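Local coordinates for glucose-1-phosphate uridylyltransferase (Sphingomonas elodea, PDB 2UX8), which probably catalyses the transfer of a uridylyl group from UTP to glucose 1-phosphate, giving UDP-glucose and diphosphate, at residues C[164-169]-C[180-185]; C[174-179]-C[204-209]; C[195-200]-C[241-246]. All coordinates share one frame; numbering follows the deposited sequence.

In the fold
The three contacts lie near the sugar pocket, and a residue in one segment of each reaches the glucose 1-phosphate: Gly180 in interaction 1, Tyr179 in interaction 2 and Glu199 in interaction 3. Interactions 1 and 3 lie closest, their centres about 9 Å apart, because strands 181-188 and 191-198 are antiparallel neighbours; Thr183 probably hydrogen-bonds through its backbone to both Lys195 and Gly196. Interaction 2 has its centre about 13 Å from that of interaction 1 and about 14 Å from that of interaction 3. Its loops meet strand 181-188 where Thr176 packs on Ile181 and Ser208 OG probably hydrogen-bonds to Ile182 O.

Interaction 1. Residues C[164-169]-C[180-185]; sequences NLICAE and GIITPG. With G1P (1-O-phosphono-alpha-D-glucopyranose), chain K.
Ile166 and Ile182 meet tip to tip across the interior, with CD1 of Ile166 3.6 Å from CD1 of Ile182. The two side chains get there by different routes. In Ile166 the first torsion sets CG1 between the backbone N and the carbonyl carbon (chi1 51°), a less common choice for isoleucine, and CD1 continues outward on an extended chain. Ile182 instead swings CG1 beside its backbone N and opposite the carbonyl carbon (chi1 -59°), again with CD1 extended, which carries the methyl across to the other strand. There it also reaches Ala168, whose CB lies 4.1 Å from CD1 of Ile182. One terminal methyl therefore bridges two residues on the same side of strand 164-170, while Cys167 between them points away, toward helix 150-161.

No backbone hydrogen bond joins the segments; the nearest CA atoms, those of Ala168 and Ile182, are 8.3 Å apart. In the curled sheet these strands are linked through strands 252-256 and 191-198, so the side chains cross the space between strands that are not neighbours. Around them, Phe252 touches Ile166 and Leu210 packs on Ile182.

At the start of the second segment the chemistry turns polar. Gly180 N donates to O4 of glucose 1-phosphate at 3.0 Å, nearly straight at 168°. The lack of a side chain matters here, since a beta carbon on Gly180 would fall about 2.5 Å from the sugar's O3.

The protein-protein contact is thus wholly apolar: buried methyl groups held by dispersion and the exclusion of water, without a directional bond, beside a backbone N-H, that of Gly180, that holds O4 of the sugar.

Interaction 2. Residues C[174-179]-C[204-209]; sequences DQTHRY and GTAPSN. With G1P (1-O-phosphono-alpha-D-glucopyranose), chain K.
Thr176 meets Ala206 methyl to methyl, with CG2 of Thr176 3.3 Å from CB of Ala206. The threonine's OG1 sits beside the backbone N (chi1 -67°), which leaves CG2 opposite that N and aimed at Ala206, while OG1 comes alongside the Ser208 carbonyl. At 3.9 Å from Ser208 O, OG1 of Thr176 makes only a loose approach, and no hydrogen bond crosses the contact.

The side chains of Ser208 and Asn209 are held from elsewhere. Asn209 ND2 donates to Asp173 OD1 and to Val171 O, just ahead of the first segment, and Ser208 OG bonds to Ile182 O, so the two residues whose O and ND2 come near Thr176 OG1 are both tied to the neighbouring chain.

On the other side, 174-179 is shaped by its own turns: Arg178 N donates to Gln175 O at 3.1 Å, and a weak bond joins Tyr179 N to Thr176 O. The chain then delivers Tyr179 to the pocket, where its CB lies 3.4 Å from O4 of glucose 1-phosphate, an oxygen near the plane of the ring at its edge. Gln175 O also lies in that plane, at the ring's edge.

The contact thus joins the loop between strands 164-170 and 181-188 to the one between strands 191-198 and 210-213, with Ile181 of strand 181-188 packed against both Thr176 and Ser208.

Interaction 3. Residues C[195-200]-C[241-246]; sequences KGLVEK and DAMQRM. With G1P (1-O-phosphono-alpha-D-glucopyranose), chain K.
Leu197 O receives the side-chain amide of Gln244, NE2 lying 2.9 Å from that oxygen. The bond is bent, with 144° at the hydrogen, and the donor stands 22° off the carbonyl plane. A turn at chi2 (-74°) folds the glutamine back so that its amide reaches the strand's backbone. On the way the two side chains run antiparallel alongside each other, CG of Gln244 lying 3.4 Å from CD2 of Leu197.

Leu197 has CG placed between its backbone N and carbonyl carbon, a setting that turns both methyls toward the helix: CD2 runs along Gln244, and CD1 lies 4.1 Å from CB of Met243, the leucine roughly perpendicular to the methionine chain. With an alanine in place of Gln244, Leu197 O is likely to lose this donor, and a gap to open beside the CD2 methyl.

Two residues further along, Glu199 turns to the ligand. Its OE2 accepts hydrogen bonds from both O2 and O3 of glucose 1-phosphate, modelled at very short distances that the 2.65 Å data do not fix closely. One carboxylate oxygen thus reads two adjacent sugar hydroxyls.

Just before Leu197, strand 191-198 carries a classic beta bulge, Lys195 and Gly196 both facing Thr183 of strand 181-188. Strand 191-198 lies between that strand and strand 252-256, and helix 240-244 packs against it through Met243 and Gln244. Met243 also touches Tyr216 and Leu218 of strand 215-218, while Ala242 rests on Ile225 and Leu226 of helix 221-228.

Interaction 1. Residues C[164-169]-C[180-185]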
loop_
_atom_site.group_PDB
_atom_site.type_symbol
_atom_site.label_atom_id
_atom_site.label_comp_id
_atom_site.label_asym_id
_atom_site.label_seq_id
_atom_site.Cartn_x
_atom_site.Cartn_y
_atom_site.Cartn_z
ATOM N N ASN C 164 36.395 -14.423 -1.547
ATOM C CA ASN C 164 35.006 -14.740 -1.249
ATOM C C ASN C 164 34.873 -15.583 0.013
ATOM O O ASN C 164 35.683 -16.471 0.266
ATOM C CB ASN C 164 34.379 -15.479 -2.434
ATOM C CG ASN C 164 34.713 -14.830 -3.768
ATOM O OD1 ASN C 164 35.703 -15.185 -4.413
ATOM N ND2 ASN C 164 33.899 -13.864 -4.181
ATOM N N LEU C 165 33.850 -15.293 0.808
ATOM C CA LEU C 165 33.611 -16.031 2.035
ATOM C C LEU C 165 32.134 -16.366 2.182
ATOM O O LEU C 165 31.260 -15.654 1.676
ATOM C CB LEU C 165 34.057 -15.224 3.258
ATOM C CG LEU C 165 35.524 -14.834 3.454
ATOM C CD1 LEU C 165 35.784 -13.512 2.773
ATOM C CD2 LEU C 165 35.829 -14.694 4.936
ATOM N N ILE C 166 31.867 -17.460 2.884
ATOM C CA ILE C 166 30.507 -17.903 3.138
ATOM C C ILE C 166 30.473 -18.546 4.509
ATOM O O ILE C 166 31.475 -19.071 4.975
ATOM C CB ILE C 166 30.040 -18.940 2.098
ATOM C CG1 ILE C 166 31.079 -20.055 1.986
ATOM C CG2 ILE C 166 29.808 -18.266 0.750
ATOM C CD1 ILE C 166 30.660 -21.204 1.103
ATOM N N CYS C 167 29.325 -18.493 5.164
ATOM C CA CYS C 167 29.195 -19.104 6.473
ATOM C C CYS C 167 29.014 -20.604 6.269
ATOM O O CYS C 167 28.208 -21.039 5.442
ATOM C CB CYS C 167 27.993 -18.531 7.211
ATOM S SG CYS C 167 27.902 -19.077 8.905
ATOM N N ALA C 168 29.775 -21.395 7.018
ATOM C CA ALA C 168 29.705 -22.844 6.904
ATOM C C ALA C 168 29.278 -23.462 8.216
ATOM O O ALA C 168 29.595 -22.946 9.294
ATOM C CB ALA C 168 31.053 -23.403 6.468
ATOM N N GLU C 169 28.572 -24.584 8.107
ATOM C CA GLU C 169 28.052 -25.272 9.273
ATOM C C GLU C 169 27.854 -26.764 9.001
ATOM O O GLU C 169 27.256 -27.148 7.993
ATOM C CB GLU C 169 26.726 -24.615 9.660
ATOM C CG GLU C 169 26.049 -25.126 10.908
ATOM C CD GLU C 169 24.739 -24.403 11.150
ATOM O OE1 GLU C 169 24.755 -23.150 11.153
ATOM O OE2 GLU C 169 23.703 -25.082 11.329
ATOM N N GLY C 180 23.730 -26.259 -0.123
ATOM C CA GLY C 180 24.798 -26.304 -1.097
ATOM C C GLY C 180 25.899 -26.917 -0.262
ATOM O O GLY C 180 26.084 -26.516 0.891
ATOM N N ILE C 181 26.621 -27.890 -0.803
ATOM C CA ILE C 181 27.666 -28.527 -0.016
ATOM C C ILE C 181 29.075 -28.160 -0.442
ATOM O O ILE C 181 29.369 -28.036 -1.628
ATOM C CB ILE C 181 27.484 -30.053 -0.026
ATOM C CG1 ILE C 181 26.188 -30.404 0.707
ATOM C CG2 ILE C 181 28.664 -30.735 0.646
ATOM C CD1 ILE C 181 26.162 -29.947 2.165
ATOM N N ILE C 182 29.942 -27.989 0.547
ATOM C CA ILE C 182 31.325 -27.618 0.306
ATOM C C ILE C 182 32.278 -28.806 0.323
ATOM O O ILE C 182 32.112 -29.742 1.103
ATOM C CB ILE C 182 31.812 -26.633 1.379
ATOM C CG1 ILE C 182 30.930 -25.384 1.380
ATOM C CG2 ILE C 182 33.276 -26.293 1.149
ATOM C CD1 ILE C 182 31.189 -24.443 2.546
ATOM N N THR C 183 33.273 -28.755 -0.558
ATOM C CA THR C 183 34.319 -29.770 -0.634
ATOM C C THR C 183 35.460 -29.038 0.078
ATOM O O THR C 183 36.110 -28.172 -0.503
ATOM C CB THR C 183 34.689 -30.063 -2.097
ATOM O OG1 THR C 183 33.527 -30.535 -2.790
ATOM C CG2 THR C 183 35.777 -31.114 -2.176
ATOM N N PRO C 184 35.703 -29.372 1.354
ATOM C CA PRO C 184 36.740 -28.753 2.183
ATOM C C PRO C 184 38.196 -29.015 1.859
ATOM O O PRO C 184 38.562 -30.090 1.386
ATOM C CB PRO C 184 36.390 -29.245 3.576
ATOM C CG PRO C 184 35.985 -30.645 3.301
ATOM C CD PRO C 184 35.093 -30.509 2.067
ATOM N N GLY C 185 39.017 -28.008 2.145
ATOM C CA GLY C 185 40.447 -28.087 1.935
ATOM C C GLY C 185 41.100 -27.851 3.281
ATOM O O GLY C 185 40.652 -28.387 4.292
HETATM C C1 G1P K . 20.335 -21.196 -0.627
HETATM C C2 G1P K . 21.613 -21.649 -1.360
HETATM C C3 G1P K . 22.126 -22.940 -0.700
HETATM C C4 G1P K . 22.446 -22.626 0.758
HETATM C C5 G1P K . 21.148 -22.143 1.443
HETATM C C6 G1P K . 21.451 -21.801 2.910
HETATM O O1 G1P K . 19.318 -22.212 -0.784
HETATM O O2 G1P K . 21.301 -21.895 -2.730
HETATM O O3 G1P K . 23.309 -23.375 -1.357
HETATM O O4 G1P K . 22.927 -23.808 1.397
HETATM O O5 G1P K . 20.646 -20.947 0.781
HETATM O O6 G1P K . 20.269 -21.342 3.571
HETATM P P G1P K . 17.899 -21.689 -0.194
HETATM O O1P G1P K . 17.484 -20.430 -0.861
HETATM O O2P G1P K . 16.792 -22.825 -0.417
HETATM O O3P G1P K . 18.024 -21.427 1.392
#

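Interaction 2. Residues C[174-179]-C[204-209]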
loop_
_atom_site.group_PDB
_atom_site.type_symbol
_atom_site.label_atom_id
_atom_site.label_comp_id
_atom_site.label_asym_id
_atom_site.label_seq_id
_atom_site.Cartn_x
_atom_site.Cartn_y
_atom_site.Cartn_z
ATOM N N ASP C 174 21.283 -36.805 6.680
ATOM C CA ASP C 174 19.979 -36.781 6.023
ATOM C C ASP C 174 19.510 -35.365 5.724
ATOM O O ASP C 174 18.400 -35.162 5.235
ATOM C CB ASP C 174 18.919 -37.515 6.865
ATOM C CG ASP C 174 19.399 -37.856 8.268
ATOM O OD1 ASP C 174 20.592 -38.162 8.440
ATOM O OD2 ASP C 174 18.572 -37.846 9.204
ATOM N N GLN C 175 20.378 -34.395 5.993
ATOM C CA GLN C 175 20.073 -32.982 5.788
ATOM C C GLN C 175 20.809 -32.367 4.609
ATOM O O GLN C 175 20.407 -31.330 4.084
ATOM C CB GLN C 175 20.459 -32.195 7.036
ATOM C CG GLN C 175 19.348 -31.338 7.561
ATOM C CD GLN C 175 18.184 -32.178 8.015
ATOM O OE1 GLN C 175 18.252 -32.840 9.049
ATOM N NE2 GLN C 175 17.112 -32.174 7.233
ATOM N N THR C 176 21.899 -33.007 4.214
ATOM C CA THR C 176 22.746 -32.520 3.133
ATOM C C THR C 176 22.093 -32.195 1.789
ATOM O O THR C 176 22.546 -31.295 1.084
ATOM C CB THR C 176 23.909 -33.501 2.905
ATOM O OG1 THR C 176 24.771 -33.475 4.043
ATOM C CG2 THR C 176 24.713 -33.121 1.689
ATOM N N HIS C 177 21.033 -32.904 1.431
ATOM C CA HIS C 177 20.376 -32.666 0.150
ATOM C C HIS C 177 19.592 -31.352 0.104
ATOM O O HIS C 177 19.019 -31.008 -0.931
ATOM C CB HIS C 177 19.434 -33.829 -0.164
ATOM C CG HIS C 177 18.237 -33.886 0.732
ATOM N ND1 HIS C 177 17.026 -33.321 0.390
ATOM C CD2 HIS C 177 18.084 -34.378 1.985
ATOM C CE1 HIS C 177 16.178 -33.462 1.395
ATOM N NE2 HIS C 177 16.796 -34.099 2.376
ATOM N N ARG C 178 19.571 -30.620 1.216
ATOM C CA ARG C 178 18.826 -29.363 1.284
ATOM C C ARG C 178 19.704 -28.126 1.164
ATOM O O ARG C 178 19.197 -27.010 1.041
ATOM C CB ARG C 178 18.073 -29.257 2.608
ATOM C CG ARG C 178 17.398 -30.521 3.085
ATOM C CD ARG C 178 16.859 -30.314 4.495
ATOM N NE ARG C 178 15.741 -29.379 4.507
ATOM C CZ ARG C 178 15.368 -28.668 5.564
ATOM N NH1 ARG C 178 16.033 -28.781 6.703
ATOM N NH2 ARG C 178 14.329 -27.850 5.478
ATOM N N TYR C 179 21.016 -28.307 1.213
ATOM C CA TYR C 179 21.909 -27.163 1.144
ATOM C C TYR C 179 22.931 -27.304 0.043
ATOM O O TYR C 179 22.995 -28.324 -0.641
ATOM C CB TYR C 179 22.680 -26.998 2.457
ATOM C CG TYR C 179 21.866 -27.030 3.739
ATOM C CD1 TYR C 179 21.267 -28.208 4.190
ATOM C CD2 TYR C 179 21.752 -25.891 4.537
ATOM C CE1 TYR C 179 20.584 -28.247 5.406
ATOM C CE2 TYR C 179 21.071 -25.922 5.749
ATOM C CZ TYR C 179 20.493 -27.100 6.178
ATOM O OH TYR C 179 19.839 -27.132 7.388
ATOM N N GLY C 204 23.489 -39.352 -1.459
ATOM C CA GLY C 204 24.400 -40.478 -1.508
ATOM C C GLY C 204 25.631 -39.941 -2.180
ATOM O O GLY C 204 26.683 -40.582 -2.222
ATOM N N THR C 205 25.477 -38.734 -2.715
ATOM C CA THR C 205 26.568 -38.067 -3.396
ATOM C C THR C 205 27.045 -36.802 -2.703
ATOM O O THR C 205 27.514 -35.867 -3.350
ATOM C CB THR C 205 26.216 -37.720 -4.849
ATOM O OG1 THR C 205 27.244 -36.892 -5.401
ATOM C CG2 THR C 205 24.912 -36.992 -4.924
ATOM N N ALA C 206 26.939 -36.772 -1.381
ATOM C CA ALA C 206 27.401 -35.617 -0.625
ATOM C C ALA C 206 28.923 -35.641 -0.430
ATOM O O ALA C 206 29.456 -36.493 0.280
ATOM C CB ALA C 206 26.717 -35.576 0.732
ATOM N N PRO C 207 29.640 -34.702 -1.064
ATOM C CA PRO C 207 31.100 -34.646 -0.926
ATOM C C PRO C 207 31.547 -34.528 0.535
ATOM O O PRO C 207 32.666 -34.904 0.883
ATOM C CB PRO C 207 31.468 -33.406 -1.734
ATOM C CG PRO C 207 30.466 -33.434 -2.840
ATOM C CD PRO C 207 29.178 -33.769 -2.109
ATOM N N SER C 208 30.670 -33.986 1.379
ATOM C CA SER C 208 30.963 -33.809 2.800
ATOM C C SER C 208 29.706 -33.401 3.548
ATOM O O SER C 208 28.587 -33.635 3.089
ATOM C CB SER C 208 32.033 -32.730 3.010
ATOM O OG SER C 208 31.498 -31.428 2.833
ATOM N N ASN C 209 29.902 -32.774 4.702
ATOM C CA ASN C 209 28.787 -32.339 5.524
ATOM C C ASN C 209 28.676 -30.830 5.734
ATOM O O ASN C 209 27.615 -30.350 6.135
ATOM C CB ASN C 209 28.843 -33.025 6.894
ATOM C CG ASN C 209 28.409 -34.476 6.843
ATOM O OD1 ASN C 209 29.142 -35.349 6.372
ATOM N ND2 ASN C 209 27.202 -34.741 7.325
HETATM C C1 G1P K . 20.335 -21.196 -0.627
HETATM C C2 G1P K . 21.613 -21.649 -1.360
HETATM C C3 G1P K . 22.126 -22.940 -0.700
HETATM C C4 G1P K . 22.446 -22.626 0.758
HETATM C C5 G1P K . 21.148 -22.143 1.443
HETATM C C6 G1P K . 21.451 -21.801 2.910
HETATM O O1 G1P K . 19.318 -22.212 -0.784
HETATM O O2 G1P K . 21.301 -21.895 -2.730
HETATM O O3 G1P K . 23.309 -23.375 -1.357
HETATM O O4 G1P K . 22.927 -23.808 1.397
HETATM O O5 G1P K . 20.646 -20.947 0.781
HETATM O O6 G1P K . 20.269 -21.342 3.571
HETATM P P G1P K . 17.899 -21.689 -0.194
HETATM O O1P G1P K . 17.484 -20.430 -0.861
HETATM O O2P G1P K . 16.792 -22.825 -0.417
HETATM O O3P G1P K . 18.024 -21.427 1.392
#

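Interaction 3. Residues C[195-200]-C[241-246]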
loop_
_atom_site.group_PDB
_atom_site.type_symbol
_atom_site.label_atom_id
_atom_site.label_comp_id
_atom_site.label_asym_id
_atom_site.label_seq_id
_atom_site.Cartn_x
_atom_site.Cartn_y
_atom_site.Cartn_z
ATOM N N LYS C 195 37.097 -26.120 -1.873
ATOM C CA LYS C 195 37.690 -26.614 -3.108
ATOM C C LYS C 195 36.613 -26.921 -4.135
ATOM O O LYS C 195 36.901 -27.116 -5.312
ATOM C CB LYS C 195 38.530 -27.867 -2.820
ATOM C CG LYS C 195 39.837 -27.580 -2.078
ATOM C CD LYS C 195 40.575 -28.861 -1.724
ATOM C CE LYS C 195 41.921 -28.576 -1.063
ATOM N NZ LYS C 195 42.569 -29.819 -0.531
ATOM N N GLY C 196 35.368 -26.959 -3.683
ATOM C CA GLY C 196 34.274 -27.240 -4.586
ATOM C C GLY C 196 32.952 -27.108 -3.870
ATOM O O GLY C 196 32.899 -27.078 -2.640
ATOM N N LEU C 197 31.878 -27.031 -4.645
ATOM C CA LEU C 197 30.560 -26.896 -4.063
ATOM C C LEU C 197 29.479 -27.293 -5.038
ATOM O O LEU C 197 29.533 -26.948 -6.214
ATOM C CB LEU C 197 30.345 -25.453 -3.582
ATOM C CG LEU C 197 30.501 -24.274 -4.546
ATOM C CD1 LEU C 197 30.530 -22.984 -3.743
ATOM C CD2 LEU C 197 31.785 -24.396 -5.336
ATOM N N VAL C 198 28.506 -28.045 -4.543
ATOM C CA VAL C 198 27.387 -28.478 -5.361
ATOM C C VAL C 198 26.095 -28.082 -4.654
ATOM O O VAL C 198 25.968 -28.250 -3.437
ATOM C CB VAL C 198 27.414 -30.001 -5.582
ATOM C CG1 VAL C 198 28.598 -30.372 -6.451
ATOM C CG2 VAL C 198 27.508 -30.718 -4.251
ATOM N N GLU C 199 25.150 -27.537 -5.414
ATOM C CA GLU C 199 23.852 -27.103 -4.881
ATOM C C GLU C 199 23.061 -28.367 -4.551
ATOM O O GLU C 199 23.052 -29.258 -5.335
ATOM C CB GLU C 199 23.091 -26.315 -5.958
ATOM C CG GLU C 199 22.484 -24.984 -5.521
ATOM C CD GLU C 199 21.813 -25.038 -4.169
ATOM O OE1 GLU C 199 21.020 -25.960 -3.919
ATOM O OE2 GLU C 199 22.074 -24.144 -3.352
ATOM N N LYS C 200 22.403 -28.461 -3.409
ATOM C CA LYS C 200 21.622 -29.658 -3.058
ATOM C C LYS C 200 21.950 -31.007 -3.734
ATOM O O LYS C 200 21.198 -31.482 -4.588
ATOM C CB LYS C 200 20.134 -29.369 -3.261
ATOM C CG LYS C 200 19.610 -28.221 -2.430
ATOM C CD LYS C 200 18.096 -28.220 -2.374
ATOM C CE LYS C 200 17.590 -27.051 -1.551
ATOM N NZ LYS C 200 16.121 -27.069 -1.354
ATOM N N ASP C 241 26.461 -22.226 -8.749
ATOM C CA ASP C 241 27.262 -22.455 -9.942
ATOM C C ASP C 241 28.100 -21.278 -10.302
ATOM O O ASP C 241 28.985 -21.416 -11.127
ATOM C CB ASP C 241 26.447 -22.703 -11.209
ATOM C CG ASP C 241 25.018 -22.912 -10.928
ATOM O OD1 ASP C 241 24.271 -21.905 -10.867
ATOM O OD2 ASP C 241 24.649 -24.093 -10.753
ATOM N N ALA C 242 27.819 -20.104 -9.765
ATOM C CA ALA C 242 28.618 -18.963 -10.178
ATOM C C ALA C 242 29.801 -18.817 -9.277
ATOM O O ALA C 242 30.877 -18.448 -9.729
ATOM C CB ALA C 242 27.791 -17.683 -10.182
ATOM N N MET C 243 29.606 -19.103 -7.996
ATOM C CA MET C 243 30.707 -19.039 -7.049
ATOM C C MET C 243 31.733 -20.093 -7.449
ATOM O O MET C 243 32.937 -19.880 -7.358
ATOM C CB MET C 243 30.207 -19.319 -5.646
ATOM C CG MET C 243 29.137 -18.365 -5.221
ATOM S SD MET C 243 28.784 -18.534 -3.493
ATOM C CE MET C 243 27.492 -19.786 -3.554
ATOM N N GLN C 244 31.211 -21.235 -7.879
ATOM C CA GLN C 244 31.971 -22.378 -8.365
ATOM C C GLN C 244 33.065 -21.905 -9.308
ATOM O O GLN C 244 34.257 -22.131 -9.088
ATOM C CB GLN C 244 31.012 -23.270 -9.148
ATOM C CG GLN C 244 30.682 -24.584 -8.514
ATOM C CD GLN C 244 31.831 -25.538 -8.618
ATOM O OE1 GLN C 244 32.570 -25.507 -9.593
ATOM N NE2 GLN C 244 31.985 -26.405 -7.625
ATOM N N ARG C 245 32.630 -21.239 -10.370
ATOM C CA ARG C 245 33.534 -20.744 -11.394
ATOM C C ARG C 245 34.620 -19.848 -10.869
ATOM O O ARG C 245 35.426 -19.333 -11.636
ATOM C CB ARG C 245 32.756 -20.014 -12.489
ATOM C CG ARG C 245 32.311 -20.912 -13.618
ATOM C CD ARG C 245 32.706 -20.313 -14.937
ATOM N NE ARG C 245 31.556 -19.737 -15.610
ATOM C CZ ARG C 245 31.547 -18.530 -16.157
ATOM N NH1 ARG C 245 32.632 -17.773 -16.099
ATOM N NH2 ARG C 245 30.456 -18.089 -16.768
ATOM N N MET C 246 34.642 -19.652 -9.560
ATOM C CA MET C 246 35.663 -18.808 -8.986
ATOM C C MET C 246 36.422 -19.444 -7.858
ATOM O O MET C 246 36.781 -18.792 -6.881
ATOM C CB MET C 246 35.078 -17.471 -8.557
ATOM C CG MET C 246 34.647 -16.632 -9.739
ATOM S SD MET C 246 34.546 -14.882 -9.405
ATOM C CE MET C 246 34.789 -14.844 -7.684
HETATM C C1 G1P K . 20.335 -21.196 -0.627
HETATM C C2 G1P K . 21.613 -21.649 -1.360
HETATM C C3 G1P K . 22.126 -22.940 -0.700
HETATM C C4 G1P K . 22.446 -22.626 0.758
HETATM C C5 G1P K . 21.148 -22.143 1.443
HETATM C C6 G1P K . 21.451 -21.801 2.910
HETATM O O1 G1P K . 19.318 -22.212 -0.784
HETATM O O2 G1P K . 21.301 -21.895 -2.730
HETATM O O3 G1P K . 23.309 -23.375 -1.357
HETATM O O4 G1P K . 22.927 -23.808 1.397
HETATM O O5 G1P K . 20.646 -20.947 0.781
HETATM O O6 G1P K . 20.269 -21.342 3.571
HETATM P P G1P K . 17.899 -21.689 -0.194
HETATM O O1P G1P K . 17.484 -20.430 -0.861
HETATM O O2P G1P K . 16.792 -22.825 -0.417
HETATM O O3P G1P K . 18.024 -21.427 1.392
#